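Local coordinates for protein putative histidinol-phosphate aminotransferase (Burkholderia pseudomallei, PDB 3P1T) that probably catalyses, with pyridoxal 5'-phosphate as cofactor, the reversible transfer of an amino group between L-histidinol phosphate and 2-oxoglutarate in histidine biosynthesis, at residues 26-31 with 317-322; 173-178 with 249-254. All coordinates share one frame; numbering follows the deposited sequence.

Contact 1: residues 26-31 with 317-322; sequences NPEAVE and IGREED
The backbones come closest at P27 and G318, whose CA atoms are 5.5 Å apart where the irregular loop 26-31 passes the turn leading into helix 320-333. In the fold-type I architecture of pyridoxal-phosphate-dependent enzymes, this joins the loop between strand 19-20 and helix 32-41 to the start of the C-terminal helix, just after strand 312-316 of the smaller sheet. The interface is modest, 185 Å² summed over both sides, and P27 and R319 supply most of it. P27 points toward the other segment, and its ring atom CG lies 3.7 Å from G318 C and from R319 N. The one hydrogen bond across the contact runs from R319 NE to P27 O, at 3.0 Å and 165° at the hydrogen. P27 O lies close to the guanidinium plane, whereas NE stands well above the plane of the P27 carbonyl. The R319 chain bends at chi3 (-73°), placing NE within reach of P27 O. The E28 and R319 side chains run antiparallel past one another, with carboxylate and guanidinium planes 86° apart. E28 OE1 rests 3.8 Å from R319 CG, so it meets the aliphatic part of the arginine; K253 of helix 244-267 gives this oxygen a long, weak ion-pair partner. An Asx turn shapes the loop, N26 OD1 accepting from E28 N, while N46 of the second subunit donates to N26 O. R319 occupies the N-cap position of its helix and forms a salt-bridge network with E321 and D322. Its NH1 is 2.9 Å from E321 OE2, near the guanidinium plane, while D322 OD2 sits 3.3 Å from R319 NH2, over one face of the group, where no N-H points at it.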
ATOM      1  N   ASN A  26      -9.328   1.070 -18.243  1.00 44.20           N
ATOM      2  CA  ASN A  26     -10.354   2.025 -18.693  1.00 44.04           C
ATOM      3  C   ASN A  26      -9.671   2.897 -19.757  1.00 46.94           C
ATOM      4  O   ASN A  26      -8.633   3.484 -19.436  1.00 45.48           O
ATOM      5  CB  ASN A  26     -10.936   2.822 -17.517  1.00 39.41           C
ATOM      6  CG  ASN A  26     -12.004   3.812 -17.890  1.00 53.88           C
ATOM      7  OD1 ASN A  26     -11.902   4.550 -18.870  1.00 51.56           O
ATOM      8  ND2 ASN A  26     -13.022   3.912 -17.065  1.00 45.94           N
ATOM      9  N   PRO A  27     -10.143   2.916 -21.035  1.00 44.13           N
ATOM     10  CA  PRO A  27      -9.391   3.625 -22.086  1.00 44.26           C
ATOM     11  C   PRO A  27      -9.665   5.123 -22.165  1.00 50.93           C
ATOM     12  O   PRO A  27      -8.971   5.826 -22.917  1.00 52.07           O
ATOM     13  CB  PRO A  27      -9.884   2.947 -23.361  1.00 46.43           C
ATOM     14  CG  PRO A  27     -11.286   2.583 -23.063  1.00 50.74           C
ATOM     15  CD  PRO A  27     -11.315   2.214 -21.605  1.00 45.96           C
ATOM     16  N   GLU A  28     -10.668   5.613 -21.408  1.00 47.82           N
ATOM     17  CA  GLU A  28     -11.072   7.024 -21.407  1.00 48.01           C
ATOM     18  C   GLU A  28     -10.046   7.901 -20.733  1.00 50.01           C
ATOM     19  O   GLU A  28      -9.258   7.429 -19.904  1.00 48.82           O
ATOM     20  CB  GLU A  28     -12.437   7.229 -20.706  1.00 49.53           C
ATOM     21  CG  GLU A  28     -13.558   6.293 -21.148  1.00 63.01           C
ATOM     22  CD  GLU A  28     -13.870   6.161 -22.632  1.00 83.13           C
ATOM     23  OE1 GLU A  28     -13.686   7.143 -23.389  1.00 57.86           O
ATOM     24  OE2 GLU A  28     -14.333   5.067 -23.027  1.00 81.94           O
ATOM     25  N   ALA A  29     -10.082   9.193 -21.065  1.00 46.01           N
ATOM     26  CA  ALA A  29      -9.228  10.190 -20.431  1.00 45.81           C
ATOM     27  C   ALA A  29      -9.684  10.401 -18.983  1.00 49.14           C
ATOM     28  O   ALA A  29     -10.882  10.268 -18.697  1.00 49.29           O
ATOM     29  CB  ALA A  29      -9.278  11.489 -21.216  1.00 47.56           C
ATOM     30  N   VAL A  30      -8.737  10.664 -18.067  1.00 43.86           N
ATOM     31  CA  VAL A  30      -9.037  10.867 -16.651  1.00 42.05           C
ATOM     32  C   VAL A  30      -9.821  12.178 -16.528  1.00 49.80           C
ATOM     33  O   VAL A  30      -9.370  13.204 -17.048  1.00 51.41           O
ATOM     34  CB  VAL A  30      -7.744  10.846 -15.794  1.00 43.32           C
ATOM     35  CG1 VAL A  30      -8.060  11.042 -14.306  1.00 42.22           C
ATOM     36  CG2 VAL A  30      -6.974   9.542 -16.007  1.00 41.72           C
ATOM     37  N   GLU A  31     -11.014  12.131 -15.901  1.00 46.88           N
ATOM     38  CA  GLU A  31     -11.895  13.294 -15.725  1.00 47.19           C
ATOM     39  C   GLU A  31     -11.152  14.473 -15.089  1.00 50.52           C
ATOM     40  O   GLU A  31     -10.361  14.258 -14.163  1.00 49.61           O
ATOM     41  CB  GLU A  31     -13.129  12.942 -14.878  1.00 48.43           C
ATOM     42  CG  GLU A  31     -14.225  12.244 -15.654  1.00 59.12           C
ATOM     43  CD  GLU A  31     -14.881  13.060 -16.751  1.00 85.51           C
ATOM     44  OE1 GLU A  31     -15.585  14.047 -16.429  1.00 73.93           O
ATOM     45  OE2 GLU A  31     -14.732  12.677 -17.936  1.00 86.17           O
ATOM     46  N   ILE A 317     -11.779  -4.425 -24.582  1.00 43.54           N
ATOM     47  CA  ILE A 317     -12.625  -3.522 -25.360  1.00 43.08           C
ATOM     48  C   ILE A 317     -12.206  -2.098 -24.989  1.00 48.29           C
ATOM     49  O   ILE A 317     -12.391  -1.680 -23.833  1.00 47.18           O
ATOM     50  CB  ILE A 317     -14.138  -3.808 -25.126  1.00 44.74           C
ATOM     51  CG1 ILE A 317     -14.521  -5.284 -25.405  1.00 43.97           C
ATOM     52  CG2 ILE A 317     -15.021  -2.826 -25.861  1.00 43.90           C
ATOM     53  CD1 ILE A 317     -14.192  -5.853 -26.794  1.00 41.32           C
ATOM     54  N   GLY A 318     -11.584  -1.403 -25.947  1.00 46.00           N
ATOM     55  CA  GLY A 318     -11.105  -0.033 -25.756  1.00 46.90           C
ATOM     56  C   GLY A 318     -12.046   0.994 -26.346  1.00 53.93           C
ATOM     57  O   GLY A 318     -13.249   0.738 -26.454  1.00 54.46           O
ATOM     58  N   ARG A 319     -11.516   2.158 -26.749  1.00 51.80           N
ATOM     59  CA  ARG A 319     -12.353   3.147 -27.436  1.00 53.23           C
ATOM     60  C   ARG A 319     -12.676   2.657 -28.877  1.00 55.53           C
ATOM     61  O   ARG A 319     -12.047   1.726 -29.380  1.00 53.77           O
ATOM     62  CB  ARG A 319     -11.677   4.523 -27.457  1.00 58.58           C
ATOM     63  CG  ARG A 319     -11.862   5.342 -26.187  1.00 76.49           C
ATOM     64  CD  ARG A 319     -10.900   6.518 -26.131  1.00 98.67           C
ATOM     65  NE  ARG A 319      -9.532   6.070 -25.842  1.00118.05           N
ATOM     66  CZ  ARG A 319      -8.553   5.973 -26.739  1.00138.00           C
ATOM     67  NH1 ARG A 319      -8.757   6.343 -27.997  1.00125.99           N
ATOM     68  NH2 ARG A 319      -7.352   5.538 -26.376  1.00127.75           N
ATOM     69  N   GLU A 320     -13.661   3.280 -29.521  1.00 53.46           N
ATOM     70  CA  GLU A 320     -14.127   2.928 -30.858  1.00 53.69           C
ATOM     71  C   GLU A 320     -12.959   2.841 -31.877  1.00 57.57           C
ATOM     72  O   GLU A 320     -12.867   1.851 -32.593  1.00 57.66           O
ATOM     73  CB  GLU A 320     -15.169   3.945 -31.330  1.00 56.32           C
ATOM     74  CG  GLU A 320     -15.846   3.537 -32.631  1.00 74.20           C
ATOM     75  CD  GLU A 320     -16.663   4.589 -33.354  1.00102.71           C
ATOM     76  OE1 GLU A 320     -17.242   5.471 -32.679  1.00103.02           O
ATOM     77  OE2 GLU A 320     -16.761   4.497 -34.599  1.00 97.70           O
ATOM     78  N   GLU A 321     -12.064   3.840 -31.913  1.00 54.25           N
ATOM     79  CA  GLU A 321     -10.927   3.900 -32.844  1.00 54.73           C
ATOM     80  C   GLU A 321      -9.924   2.747 -32.590  1.00 54.97           C
ATOM     81  O   GLU A 321      -9.357   2.238 -33.562  1.00 54.12           O
ATOM     82  CB  GLU A 321     -10.199   5.271 -32.802  1.00 57.25           C
ATOM     83  CG  GLU A 321      -9.736   5.778 -31.431  1.00 75.33           C
ATOM     84  CD  GLU A 321     -10.650   6.693 -30.618  1.00101.91           C
ATOM     85  OE1 GLU A 321     -11.835   6.344 -30.397  1.00 65.44           O
ATOM     86  OE2 GLU A 321     -10.138   7.717 -30.109  1.00109.40           O
ATOM     87  N   ASP A 322      -9.750   2.314 -31.314  1.00 49.42           N
ATOM     88  CA  ASP A 322      -8.881   1.188 -30.909  1.00 48.05           C
ATOM     89  C   ASP A 322      -9.426  -0.153 -31.421  1.00 50.42           C
ATOM     90  O   ASP A 322      -8.699  -0.944 -32.032  1.00 48.48           O
ATOM     91  CB  ASP A 322      -8.740   1.133 -29.383  1.00 48.68           C
ATOM     92  CG  ASP A 322      -8.078   2.342 -28.763  1.00 63.10           C
ATOM     93  OD1 ASP A 322      -7.316   3.045 -29.490  1.00 65.69           O
ATOM     94  OD2 ASP A 322      -8.292   2.578 -27.530  1.00 66.22           O
TER

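Contact 2: residues 173-178 with 249-254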
ATOM      1  N   TYR A 173     -15.140  -7.412 -12.277  1.00 38.42           N
ATOM      2  CA  TYR A 173     -15.731  -7.066 -13.571  1.00 38.94           C
ATOM      3  C   TYR A 173     -17.267  -6.925 -13.531  1.00 42.44           C
ATOM      4  O   TYR A 173     -17.867  -6.834 -14.599  1.00 43.73           O
ATOM      5  CB  TYR A 173     -15.326  -8.129 -14.626  1.00 40.06           C
ATOM      6  CG  TYR A 173     -13.832  -8.120 -14.889  1.00 41.08           C
ATOM      7  CD1 TYR A 173     -13.246  -7.133 -15.684  1.00 43.07           C
ATOM      8  CD2 TYR A 173     -12.987  -9.015 -14.242  1.00 41.04           C
ATOM      9  CE1 TYR A 173     -11.860  -7.049 -15.835  1.00 44.30           C
ATOM     10  CE2 TYR A 173     -11.604  -8.968 -14.422  1.00 40.89           C
ATOM     11  CZ  TYR A 173     -11.044  -7.980 -15.214  1.00 48.95           C
ATOM     12  OH  TYR A 173      -9.683  -7.941 -15.403  1.00 51.76           O
ATOM     13  N   VAL A 174     -17.889  -6.834 -12.341  1.00 38.23           N
ATOM     14  CA  VAL A 174     -19.353  -6.753 -12.190  1.00 39.25           C
ATOM     15  C   VAL A 174     -19.967  -5.520 -12.925  1.00 46.07           C
ATOM     16  O   VAL A 174     -21.106  -5.614 -13.373  1.00 48.36           O
ATOM     17  CB  VAL A 174     -19.782  -6.737 -10.698  1.00 42.69           C
ATOM     18  CG1 VAL A 174     -19.438  -5.406 -10.019  1.00 42.55           C
ATOM     19  CG2 VAL A 174     -21.268  -7.056 -10.537  1.00 42.76           C
ATOM     20  N   ASP A 175     -19.239  -4.396 -13.061  1.00 42.05           N
ATOM     21  CA  ASP A 175     -19.808  -3.191 -13.685  1.00 42.40           C
ATOM     22  C   ASP A 175     -20.117  -3.372 -15.216  1.00 45.32           C
ATOM     23  O   ASP A 175     -20.896  -2.592 -15.776  1.00 44.55           O
ATOM     24  CB  ASP A 175     -18.893  -1.984 -13.465  1.00 44.08           C
ATOM     25  CG  ASP A 175     -19.159  -1.210 -12.167  1.00 58.58           C
ATOM     26  OD1 ASP A 175     -20.067  -1.625 -11.386  1.00 59.00           O
ATOM     27  OD2 ASP A 175     -18.512  -0.153 -11.963  1.00 63.60           O
ATOM     28  N   TYR A 176     -19.591  -4.424 -15.848  1.00 40.78           N
ATOM     29  CA  TYR A 176     -19.879  -4.712 -17.247  1.00 40.71           C
ATOM     30  C   TYR A 176     -20.866  -5.880 -17.363  1.00 44.37           C
ATOM     31  O   TYR A 176     -21.097  -6.382 -18.475  1.00 44.80           O
ATOM     32  CB  TYR A 176     -18.575  -5.034 -17.996  1.00 41.12           C
ATOM     33  CG  TYR A 176     -17.507  -3.978 -17.811  1.00 41.18           C
ATOM     34  CD1 TYR A 176     -17.607  -2.736 -18.442  1.00 43.55           C
ATOM     35  CD2 TYR A 176     -16.413  -4.205 -16.986  1.00 39.35           C
ATOM     36  CE1 TYR A 176     -16.633  -1.754 -18.258  1.00 43.73           C
ATOM     37  CE2 TYR A 176     -15.441  -3.231 -16.789  1.00 38.89           C
ATOM     38  CZ  TYR A 176     -15.547  -2.013 -17.435  1.00 48.93           C
ATOM     39  OH  TYR A 176     -14.562  -1.078 -17.243  1.00 50.73           O
ATOM     40  N   SER A 177     -21.435  -6.331 -16.221  1.00 39.38           N
ATOM     41  CA  SER A 177     -22.316  -7.488 -16.207  1.00 39.62           C
ATOM     42  C   SER A 177     -23.814  -7.117 -16.344  1.00 48.97           C
ATOM     43  O   SER A 177     -24.194  -5.946 -16.544  1.00 50.37           O
ATOM     44  CB  SER A 177     -22.111  -8.298 -14.936  1.00 40.00           C
ATOM     45  OG  SER A 177     -22.696  -7.647 -13.821  1.00 46.45           O
ATOM     46  N   SER A 178     -24.650  -8.170 -16.281  1.00 46.81           N
ATOM     47  CA  SER A 178     -26.107  -8.136 -16.386  1.00 47.66           C
ATOM     48  C   SER A 178     -26.747  -8.205 -15.000  1.00 50.65           C
ATOM     49  O   SER A 178     -27.970  -8.164 -14.893  1.00 51.68           O
ATOM     50  CB  SER A 178     -26.589  -9.307 -17.245  1.00 52.04           C
ATOM     51  OG  SER A 178     -25.854  -9.424 -18.451  1.00 64.62           O
ATOM     52  N   ALA A 249     -21.242   6.282 -18.690  1.00 45.46           N
ATOM     53  CA  ALA A 249     -20.989   6.491 -20.119  1.00 46.05           C
ATOM     54  C   ALA A 249     -19.931   5.486 -20.626  1.00 49.31           C
ATOM     55  O   ALA A 249     -20.067   4.950 -21.729  1.00 49.09           O
ATOM     56  CB  ALA A 249     -20.542   7.926 -20.370  1.00 47.12           C
ATOM     57  N   HIS A 250     -18.917   5.192 -19.788  1.00 43.66           N
ATOM     58  CA  HIS A 250     -17.862   4.230 -20.094  1.00 41.35           C
ATOM     59  C   HIS A 250     -18.445   2.814 -20.130  1.00 46.97           C
ATOM     60  O   HIS A 250     -18.098   2.042 -21.021  1.00 46.84           O
ATOM     61  CB  HIS A 250     -16.706   4.339 -19.069  1.00 39.35           C
ATOM     62  CG  HIS A 250     -15.884   3.104 -18.955  1.00 41.02           C
ATOM     63  ND1 HIS A 250     -14.992   2.738 -19.940  1.00 42.62           N
ATOM     64  CD2 HIS A 250     -15.858   2.169 -17.979  1.00 41.64           C
ATOM     65  CE1 HIS A 250     -14.447   1.601 -19.535  1.00 40.51           C
ATOM     66  NE2 HIS A 250     -14.939   1.217 -18.366  1.00 40.44           N
ATOM     67  N   ILE A 251     -19.323   2.478 -19.169  1.00 44.00           N
ATOM     68  CA  ILE A 251     -19.954   1.160 -19.079  1.00 43.11           C
ATOM     69  C   ILE A 251     -20.819   0.936 -20.328  1.00 50.68           C
ATOM     70  O   ILE A 251     -20.657  -0.094 -20.990  1.00 51.46           O
ATOM     71  CB  ILE A 251     -20.769   1.043 -17.754  1.00 45.04           C
ATOM     72  CG1 ILE A 251     -19.791   0.900 -16.545  1.00 43.83           C
ATOM     73  CG2 ILE A 251     -21.774  -0.122 -17.803  1.00 42.78           C
ATOM     74  CD1 ILE A 251     -20.416   1.045 -15.146  1.00 46.06           C
ATOM     75  N   ALA A 252     -21.679   1.924 -20.675  1.00 47.61           N
ATOM     76  CA  ALA A 252     -22.586   1.868 -21.820  1.00 48.43           C
ATOM     77  C   ALA A 252     -21.824   1.649 -23.132  1.00 54.77           C
ATOM     78  O   ALA A 252     -22.190   0.751 -23.903  1.00 56.04           O
ATOM     79  CB  ALA A 252     -23.407   3.146 -21.897  1.00 49.92           C
ATOM     80  N   LYS A 253     -20.749   2.434 -23.355  1.00 51.50           N
ATOM     81  CA  LYS A 253     -19.885   2.369 -24.541  1.00 51.47           C
ATOM     82  C   LYS A 253     -19.167   1.017 -24.594  1.00 54.62           C
ATOM     83  O   LYS A 253     -19.096   0.423 -25.670  1.00 55.65           O
ATOM     84  CB  LYS A 253     -18.879   3.537 -24.517  1.00 53.81           C
ATOM     85  CG  LYS A 253     -17.920   3.660 -25.702  1.00 56.59           C
ATOM     86  CD  LYS A 253     -17.054   4.907 -25.507  1.00 65.58           C
ATOM     87  CE  LYS A 253     -15.970   5.066 -26.539  1.00 78.94           C
ATOM     88  NZ  LYS A 253     -15.203   6.328 -26.341  1.00 86.83           N
ATOM     89  N   THR A 254     -18.679   0.514 -23.445  1.00 49.01           N
ATOM     90  CA  THR A 254     -17.993  -0.770 -23.385  1.00 48.20           C
ATOM     91  C   THR A 254     -18.969  -1.911 -23.772  1.00 55.15           C
ATOM     92  O   THR A 254     -18.571  -2.760 -24.573  1.00 57.14           O
ATOM     93  CB  THR A 254     -17.368  -0.990 -22.015  1.00 50.26           C
ATOM     94  OG1 THR A 254     -16.397   0.036 -21.795  1.00 46.70           O
ATOM     95  CG2 THR A 254     -16.689  -2.334 -21.904  1.00 47.30           C
TER
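Y176 lays the CD1 and CE1 side of its ring against T254, with CD1 3.6 Å from T254 CG2, and carries its hydroxyl on to H250. The contact packs a short 3-10 turn, in the loop after strand 166-170 of the large mixed sheet of this fold-type I pyridoxal-phosphate-dependent enzyme, against helix 244-267. All five touching residues are buried. The threonine methyl approaches the tyrosine obliquely, neither squarely over the face nor at the edge. At the end of the ring, Y176 OH and H250 NE2 are 2.6 Å apart and hydrogen-bonded, and either could be the donor. NE2 lies near the plane of the tyrosine ring and OH near that of the imidazole, while the ring planes stand at 80° in an oblique pair. With chi1 at 157°, H250 CG lies anti to the backbone N; chi2 then turns the ring so that NE2 meets the tyrosine hydroxyl. I251 packs against D175 of the turn: its CG2 is 3.3 Å from D175 O, and its CD1 is 3.8 Å from D175 CB. The carboxylate of D175 has its polar partners elsewhere: OD2 accepts a hydrogen bond from S199 and forms a salt bridge with R247, which lies earlier on the same helix. R258, farther along that helix, donates to Y176 O. Within the helix, T254 OG1 donates to H250 O at 2.7 Å, and this oxygen also accepts from T254 N, the two donors arriving from opposite faces of the carbonyl plane.

Overall arrangement
The centres of the two contacts are about 13 Å apart, on the same side of the chain's centre. Along the chain, the segments run 26-31, 173-178, 249-254, 317-322, so contact 2 falls within the span bracketed by contact 1. Helix 244-267 links them: K253 NZ lies 3.4 Å from E28 OE1, a long and weak ion pair, and H250 CD2 is 3.5 Å from N26 ND2. Contact 2 binds this helix to a loop of the seven-stranded sheet; contact 1 joins the loop after strand 19-20 to the turn between strand 312-316 and helix 320-333. The contacts thus gather the N-terminal loop, the 166-170 to 190-195 connection and the C-terminal region around one helix, with the second subunit close to contact 1.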